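Local coordinates for putative capsid protein of prophage (Escherichia coli CFT073, PDB 3BQW), which probably serves as a major capsid protein of the phage major capsid protein E family, encoded by a prophage, whose copies would assemble into a virion shell, at residues Q12-A15 / Y16-G20; V136-L139 / A140-V144; E212-R215 / T216-F220. All coordinates share one frame; numbering follows the deposited sequence.

Contact 1: Q12-A15 / Y16-G20; sequences QLFA and YLNRG
F14 meets L17 and N18 one helical turn further on. CD2 of the F14 ring lies 4.1 Å from L17 CD2, an apolar contact in which the two side chains pass at a slant. L17 has CG anti to its own nitrogen (chi1 -154°), and its methyl therefore reaches the F14 ring while the leucine stays buried against P315 and I129. L13 completes this packed side, resting on I121, M125 and P315. Y16 belongs to it as well: its OH is hydrogen-bonded to R126, and its ring rests on T122 and F25. The backbone is regular here, L17 N donating to L13 O over 3.1 Å at 169°.

Toward solvent the fit is looser. The N18 amide lies almost parallel to the F14 ring, 13° between planes, yet ND2 comes no nearer to the ring than 4.1 Å from CD2 and approaches it obliquely. ND2 is also 3.0 Å from F14 O, at an angle too poor for a hydrogen bond; that oxygen instead receives N18 N over 2.8 Å. The R19 guanidinium, in salt bridge with D21, presents one face to Y16 CE1. This is the C-terminal end of a short helix laid against a longer one, L13 and L17 buried, and N18 and R19 exposed where the chain leaves it, a final R19 N to Y16 O bond closing the last turn.

Contact 2: V136-L139 / A140-V144; sequences VEWL and AVNAV
N142 brings its amide nitrogen over one face of the W138 indole, four residues back along the same helix. ND2 stands 3.2 Å above the ring plane, displaced toward the rim, and is 3.3 Å from W138 CE2. The amide and indole planes are 66° apart, which shows that the amide is steeply tilted against the ring instead of stacked flat on it. Its other end, OD1, stays 3.3 Å from W138 O, two acceptors that cannot bond to each other.

The torsions account for this meeting. W138 has CG anti to its backbone nitrogen, whereas CG of N142 lies anti to its carbonyl carbon (chi1 -70°), and the asparagine thus leans back along the helix to the indole. The spacing between them is set by the backbone: N142 N donates to W138 O over 3.0 Å at 165°, one of four successive helical bonds from the amides of 140 to 143 to the carbonyls four residues earlier.

A second pair lies further round the helix. The E137 chain is bent at chi2, and its OE2 passes 3.9 Å from V141 CG2 while CG2 also sits 3.2 Å from E137 O. The carboxylate is buried, but its polar ends are satisfied: OE1 bonds to T32 OG1 and OE2 to F31 N, so helix 30-35 holds the group in place.

Outside this shell, the W138 ring also meets Y266 of strand 257-267. A140, V141 and V144 pack on F31 of helix 30-35, V136 and L139 on P337 of strand 327-338, and N142 and A143 on N149, where strand 148-151 follows the helix.

Contact 3: E212-R215 / T216-F220; sequences EVWR and TLRSF
R218 crosses over W214 in helix 211-218, an i to i+4 arginine–tryptophan pair on a short alpha-helix. R218 CD stands 3.3 Å above one face of the W214 indole, offset toward its rim, and R218 NH1 comes within 3.2 Å of W214 CD1. The guanidinium is turned 77° from the ring and has W214 NE1 in its plane at the edge, so the charged group is not stacked on the indole. A bend at chi3 (61°) carries it back along the helix, where one of its faces covers R215 CA. The indole also meets Y227 edge-to-face.

Ionic contacts run within the preceding turn. R215 grips E212 side-on with two nitrogens, one to each oxygen: NE to OE1, at 178° and in the guanidinium plane, and NH2 to the syn lone pair of OE2 over 2.7 Å. The two bonds restrict the rotation of both groups; T216 OG1, held by E212 O, lies over one face of the R215 guanidinium. R215 NE and R218 NH2 are 6.4 Å apart, not in contact.

Hydrogen bonds to the backbone form the third group. E212 O receives both T216 N and T216 OG1, which reach it from opposite faces of its carbonyl plane; the hydroxyl bond is 3.0 Å long. L217 N and R218 N continue the helical pattern to V213 O and W214 O, but S219 N makes a weak bond to R215 O. A water donates to R215 O and links it weakly to R218 NH2. T216 O, too, takes two donors, S219 N and S219 OG, and the hydroxyl lies in the carbonyl plane on a lone pair, at an unusually short 2.5 Å between S219 OG and T216 O.

In the fold
From the N terminus, contact 1 comes first, near the end of helix 10-17, followed by contact 2 in the long helix 113-146 and contact 3 in helix 211-218. Each spans one continuous stretch, so none closes a long loop; the three follow in series without nesting or crossing. Contacts 1 and 2 have centres 27 Å apart but share a structural element: L13, Y16 and L17 pack on the earlier part of helix 113-146, whose later part carries contact 2 close to the chain's centre. Contact 3 lies on the opposite side of that centre from contact 1, packed against strand 206-209 of a mixed sheet.

Contact 1: Q12-A15 / Y16-G20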
loop_
_atom_site.group_PDB
_atom_site.type_symbol
_atom_site.label_atom_id
_atom_site.label_comp_id
_atom_site.label_asym_id
_atom_site.label_seq_id
_atom_site.Cartn_x
_atom_site.Cartn_y
_atom_site.Cartn_z
ATOM N N GLN A 12 -13.285 -7.807 -22.101
ATOM C CA GLN A 12 -11.994 -8.271 -22.635
ATOM C C GLN A 12 -10.844 -7.845 -21.734
ATOM O O GLN A 12 -9.929 -8.621 -21.443
ATOM C CB GLN A 12 -11.810 -7.778 -24.082
ATOM C CG GLN A 12 -12.796 -8.471 -25.054
ATOM C CD GLN A 12 -13.035 -7.727 -26.387
ATOM O OE1 GLN A 12 -12.195 -6.961 -26.865
ATOM N NE2 GLN A 12 -14.190 -7.969 -26.982
ATOM N N LEU A 13 -10.913 -6.614 -21.256
ATOM C CA LEU A 13 -9.927 -6.108 -20.299
ATOM C C LEU A 13 -10.038 -6.785 -18.921
ATOM O O LEU A 13 -9.016 -7.092 -18.302
ATOM C CB LEU A 13 -10.057 -4.589 -20.173
ATOM C CG LEU A 13 -10.011 -3.755 -21.463
ATOM C CD1 LEU A 13 -10.352 -2.317 -21.159
ATOM C CD2 LEU A 13 -8.677 -3.845 -22.158
ATOM N N PHE A 14 -11.254 -7.023 -18.434
ATOM C CA PHE A 14 -11.445 -7.777 -17.177
ATOM C C PHE A 14 -10.936 -9.222 -17.250
ATOM O O PHE A 14 -10.463 -9.759 -16.255
ATOM C CB PHE A 14 -12.918 -7.808 -16.742
ATOM C CG PHE A 14 -13.341 -6.625 -15.909
ATOM C CD1 PHE A 14 -14.355 -5.793 -16.331
ATOM C CD2 PHE A 14 -12.713 -6.352 -14.701
ATOM C CE1 PHE A 14 -14.736 -4.696 -15.547
ATOM C CE2 PHE A 14 -13.081 -5.273 -13.933
ATOM C CZ PHE A 14 -14.095 -4.446 -14.355
ATOM N N ALA A 15 -11.044 -9.843 -18.416
ATOM C CA ALA A 15 -10.506 -11.195 -18.644
ATOM C C ALA A 15 -9.018 -11.261 -18.313
ATOM O O ALA A 15 -8.548 -12.246 -17.764
ATOM C CB ALA A 15 -10.754 -11.641 -20.108
ATOM N N TYR A 16 -8.285 -10.204 -18.645
ATOM C CA TYR A 16 -6.870 -10.134 -18.316
ATOM C C TYR A 16 -6.647 -9.801 -16.839
ATOM O O TYR A 16 -5.857 -10.440 -16.152
ATOM C CB TYR A 16 -6.183 -9.082 -19.173
ATOM C CG TYR A 16 -4.710 -9.045 -18.914
ATOM C CD1 TYR A 16 -3.894 -10.108 -19.328
ATOM C CD2 TYR A 16 -4.128 -7.988 -18.243
ATOM C CE1 TYR A 16 -2.542 -10.103 -19.078
ATOM C CE2 TYR A 16 -2.762 -7.982 -17.978
ATOM C CZ TYR A 16 -1.985 -9.047 -18.394
ATOM O OH TYR A 16 -0.647 -9.048 -18.171
ATOM N N LEU A 17 -7.352 -8.783 -16.378
ATOM C CA LEU A 17 -7.244 -8.308 -15.012
ATOM C C LEU A 17 -7.541 -9.441 -14.008
ATOM O O LEU A 17 -6.951 -9.505 -12.932
ATOM C CB LEU A 17 -8.192 -7.109 -14.827
ATOM C CG LEU A 17 -7.947 -6.042 -13.777
ATOM C CD1 LEU A 17 -6.469 -5.507 -13.770
ATOM C CD2 LEU A 17 -8.958 -4.905 -13.967
ATOM N N ASN A 18 -8.443 -10.348 -14.381
ATOM C CA ASN A 18 -8.868 -11.447 -13.504
ATOM C C ASN A 18 -8.098 -12.728 -13.745
ATOM O O ASN A 18 -8.480 -13.762 -13.212
ATOM C CB ASN A 18 -10.364 -11.746 -13.719
ATOM C CG ASN A 18 -11.260 -10.595 -13.296
ATOM O OD1 ASN A 18 -10.954 -9.876 -12.350
ATOM N ND2 ASN A 18 -12.369 -10.418 -13.989
ATOM N N ARG A 19 -7.024 -12.679 -14.534
ATOM C CA ARG A 19 -6.469 -13.907 -15.135
ATOM C C ARG A 19 -5.903 -14.957 -14.154
ATOM O O ARG A 19 -5.897 -16.164 -14.479
ATOM C CB ARG A 19 -5.416 -13.579 -16.199
ATOM C CG ARG A 19 -5.136 -14.767 -17.083
ATOM C CD ARG A 19 -4.410 -14.392 -18.330
ATOM N NE ARG A 19 -2.969 -14.398 -18.159
ATOM C CZ ARG A 19 -2.126 -14.074 -19.128
ATOM N NH1 ARG A 19 -2.584 -13.710 -20.319
ATOM N NH2 ARG A 19 -0.822 -14.103 -18.909
ATOM N N GLY A 20 -5.428 -14.513 -12.986
ATOM C CA GLY A 20 -5.038 -15.420 -11.887
ATOM C C GLY A 20 -3.547 -15.641 -11.700
ATOM O O GLY A 20 -3.078 -15.848 -10.574
#

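Contact 2: V136-L139 / A140-V144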
loop_
_atom_site.group_PDB
_atom_site.type_symbol
_atom_site.label_atom_id
_atom_site.label_comp_id
_atom_site.label_asym_id
_atom_site.label_seq_id
_atom_site.Cartn_x
_atom_site.Cartn_y
_atom_site.Cartn_z
ATOM N N VAL A 136 -2.166 3.038 -2.514
ATOM C CA VAL A 136 -2.748 2.369 -1.379
ATOM C C VAL A 136 -1.708 2.057 -0.291
ATOM O O VAL A 136 -2.004 2.216 0.897
ATOM C CB VAL A 136 -3.510 1.087 -1.805
ATOM C CG1 VAL A 136 -3.944 0.276 -0.605
ATOM C CG2 VAL A 136 -4.719 1.444 -2.633
ATOM N N GLU A 137 -0.510 1.627 -0.687
ATOM C CA GLU A 137 0.549 1.273 0.274
ATOM C C GLU A 137 1.054 2.501 0.979
ATOM O O GLU A 137 1.350 2.439 2.176
ATOM C CB GLU A 137 1.717 0.546 -0.413
ATOM C CG GLU A 137 2.915 0.163 0.467
ATOM C CD GLU A 137 2.655 -1.005 1.404
ATOM O OE1 GLU A 137 1.496 -1.450 1.513
ATOM O OE2 GLU A 137 3.611 -1.461 2.096
ATOM N N TRP A 138 1.171 3.600 0.235
ATOM C CA TRP A 138 1.547 4.889 0.781
ATOM C C TRP A 138 0.542 5.306 1.852
ATOM O O TRP A 138 0.913 5.675 2.945
ATOM C CB TRP A 138 1.606 5.932 -0.342
ATOM C CG TRP A 138 1.950 7.298 0.101
ATOM C CD1 TRP A 138 3.167 7.728 0.576
ATOM C CD2 TRP A 138 1.086 8.442 0.116
ATOM N NE1 TRP A 138 3.100 9.055 0.892
ATOM C CE2 TRP A 138 1.837 9.522 0.614
ATOM C CE3 TRP A 138 -0.260 8.653 -0.233
ATOM C CZ2 TRP A 138 1.291 10.818 0.757
ATOM C CZ3 TRP A 138 -0.802 9.928 -0.109
ATOM C CH2 TRP A 138 -0.031 10.995 0.407
ATOM N N LEU A 139 -0.746 5.212 1.516
ATOM C CA LEU A 139 -1.798 5.487 2.457
ATOM C C LEU A 139 -1.729 4.541 3.663
ATOM O O LEU A 139 -1.897 4.984 4.768
ATOM C CB LEU A 139 -3.167 5.393 1.768
ATOM C CG LEU A 139 -3.531 6.548 0.833
ATOM C CD1 LEU A 139 -4.831 6.238 0.058
ATOM C CD2 LEU A 139 -3.639 7.837 1.580
ATOM N N ALA A 140 -1.480 3.251 3.440
ATOM C CA ALA A 140 -1.363 2.252 4.516
ATOM C C ALA A 140 -0.213 2.542 5.507
ATOM O O ALA A 140 -0.406 2.546 6.738
ATOM C CB ALA A 140 -1.198 0.840 3.910
ATOM N N VAL A 141 0.972 2.804 4.966
ATOM C CA VAL A 141 2.122 3.077 5.786
ATOM C C VAL A 141 1.932 4.384 6.552
ATOM O O VAL A 141 2.260 4.469 7.721
ATOM C CB VAL A 141 3.441 3.132 4.975
ATOM C CG1 VAL A 141 4.609 3.519 5.906
ATOM C CG2 VAL A 141 3.716 1.791 4.287
ATOM N N ASN A 142 1.411 5.400 5.896
ATOM C CA ASN A 142 1.105 6.651 6.593
ATOM C C ASN A 142 0.100 6.481 7.737
ATOM O O ASN A 142 0.268 7.053 8.795
ATOM C CB ASN A 142 0.629 7.707 5.595
ATOM C CG ASN A 142 1.753 8.210 4.678
ATOM O OD1 ASN A 142 2.862 7.715 4.707
ATOM N ND2 ASN A 142 1.438 9.182 3.836
ATOM N N ALA A 143 -0.941 5.697 7.524
ATOM C CA ALA A 143 -1.933 5.460 8.564
ATOM C C ALA A 143 -1.292 4.795 9.788
ATOM O O ALA A 143 -1.466 5.249 10.899
ATOM C CB ALA A 143 -3.086 4.618 8.031
ATOM N N VAL A 144 -0.531 3.734 9.557
ATOM C CA VAL A 144 0.126 2.965 10.616
ATOM C C VAL A 144 1.152 3.804 11.368
ATOM O O VAL A 144 1.238 3.701 12.590
ATOM C CB VAL A 144 0.803 1.685 10.019
ATOM C CG1 VAL A 144 1.815 1.068 10.997
ATOM C CG2 VAL A 144 -0.268 0.681 9.608
#

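Contact 3: E212-R215 / T216-F220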
loop_
_atom_site.group_PDB
_atom_site.type_symbol
_atom_site.label_atom_id
_atom_site.label_comp_id
_atom_site.label_asym_id
_atom_site.label_seq_id
_atom_site.Cartn_x
_atom_site.Cartn_y
_atom_site.Cartn_z
ATOM N N GLU A 212 18.274 1.550 7.730
ATOM C CA GLU A 212 19.152 2.152 8.703
ATOM C C GLU A 212 18.892 1.508 10.057
ATOM O O GLU A 212 19.829 1.193 10.780
ATOM C CB GLU A 212 18.933 3.662 8.714
ATOM C CG GLU A 212 19.671 4.442 9.801
ATOM C CD GLU A 212 21.149 4.178 9.827
ATOM O OE1 GLU A 212 21.732 3.907 8.750
ATOM O OE2 GLU A 212 21.743 4.260 10.932
ATOM N N VAL A 213 17.621 1.255 10.370
ATOM C CA VAL A 213 17.269 0.501 11.575
ATOM C C VAL A 213 17.922 -0.884 11.603
ATOM O O VAL A 213 18.502 -1.280 12.610
ATOM C CB VAL A 213 15.753 0.344 11.783
ATOM C CG1 VAL A 213 15.491 -0.485 13.053
ATOM C CG2 VAL A 213 15.071 1.701 11.870
ATOM N N TRP A 214 17.810 -1.626 10.515
ATOM C CA TRP A 214 18.390 -2.960 10.461
ATOM C C TRP A 214 19.913 -2.920 10.621
ATOM O O TRP A 214 20.453 -3.675 11.401
ATOM C CB TRP A 214 18.009 -3.662 9.166
ATOM C CG TRP A 214 18.699 -4.952 8.958
ATOM C CD1 TRP A 214 19.531 -5.267 7.923
ATOM C CD2 TRP A 214 18.649 -6.118 9.802
ATOM N NE1 TRP A 214 19.970 -6.566 8.049
ATOM C CE2 TRP A 214 19.455 -7.109 9.190
ATOM C CE3 TRP A 214 17.989 -6.426 10.997
ATOM C CZ2 TRP A 214 19.624 -8.382 9.731
ATOM C CZ3 TRP A 214 18.145 -7.693 11.536
ATOM C CH2 TRP A 214 18.970 -8.662 10.905
ATOM N N ARG A 215 20.572 -2.007 9.910
ATOM C CA ARG A 215 22.029 -1.779 10.035
ATOM C C ARG A 215 22.465 -1.590 11.507
ATOM O O ARG A 215 23.406 -2.232 11.998
ATOM C CB ARG A 215 22.421 -0.556 9.175
ATOM C CG ARG A 215 23.907 -0.289 9.032
ATOM C CD ARG A 215 24.227 1.128 8.472
ATOM N NE ARG A 215 23.940 2.233 9.406
ATOM C CZ ARG A 215 24.629 2.488 10.532
ATOM N NH1 ARG A 215 25.671 1.741 10.893
ATOM N NH2 ARG A 215 24.285 3.509 11.319
ATOM N N THR A 216 21.771 -0.696 12.203
ATOM C CA THR A 216 22.074 -0.376 13.595
ATOM C C THR A 216 21.793 -1.543 14.550
ATOM O O THR A 216 22.652 -1.926 15.348
ATOM C CB THR A 216 21.245 0.835 14.030
ATOM O OG1 THR A 216 21.494 1.909 13.123
ATOM C CG2 THR A 216 21.587 1.264 15.480
ATOM N N LEU A 217 20.589 -2.109 14.454
ATOM C CA LEU A 217 20.212 -3.264 15.258
ATOM C C LEU A 217 21.222 -4.391 15.131
ATOM O O LEU A 217 21.621 -4.993 16.117
ATOM C CB LEU A 217 18.814 -3.747 14.876
ATOM C CG LEU A 217 18.232 -4.927 15.698
ATOM C CD1 LEU A 217 18.304 -4.669 17.226
ATOM C CD2 LEU A 217 16.802 -5.211 15.264
ATOM N N ARG A 218 21.653 -4.637 13.903
ATOM C CA ARG A 218 22.677 -5.637 13.561
ATOM C C ARG A 218 24.032 -5.382 14.204
ATOM O O ARG A 218 24.777 -6.316 14.510
ATOM C CB ARG A 218 22.846 -5.598 12.025
ATOM C CG ARG A 218 23.177 -6.870 11.351
ATOM C CD ARG A 218 23.098 -6.680 9.823
ATOM N NE ARG A 218 24.063 -5.671 9.355
ATOM C CZ ARG A 218 23.861 -4.835 8.337
ATOM N NH1 ARG A 218 22.737 -4.860 7.653
ATOM N NH2 ARG A 218 24.794 -3.956 8.010
ATOM N N SER A 219 24.379 -4.110 14.379
ATOM C CA SER A 219 25.683 -3.741 14.949
ATOM C C SER A 219 25.828 -4.070 16.438
ATOM O O SER A 219 26.930 -4.014 16.974
ATOM C CB SER A 219 25.958 -2.251 14.739
ATOM O OG SER A 219 25.130 -1.444 15.559
ATOM N N PHE A 220 24.726 -4.404 17.101
ATOM C CA PHE A 220 24.764 -4.823 18.503
ATOM C C PHE A 220 25.091 -6.299 18.620
ATOM O O PHE A 220 24.291 -7.142 18.246
ATOM C CB PHE A 220 23.425 -4.586 19.199
ATOM C CG PHE A 220 23.109 -3.143 19.452
ATOM C CD1 PHE A 220 23.698 -2.466 20.508
ATOM C CD2 PHE A 220 22.177 -2.473 18.670
ATOM C CE1 PHE A 220 23.395 -1.131 20.753
ATOM C CE2 PHE A 220 21.868 -1.145 18.914
ATOM C CZ PHE A 220 22.494 -0.475 19.956
HETATM O O HOH W 1 25.759 -2.908 10.995
#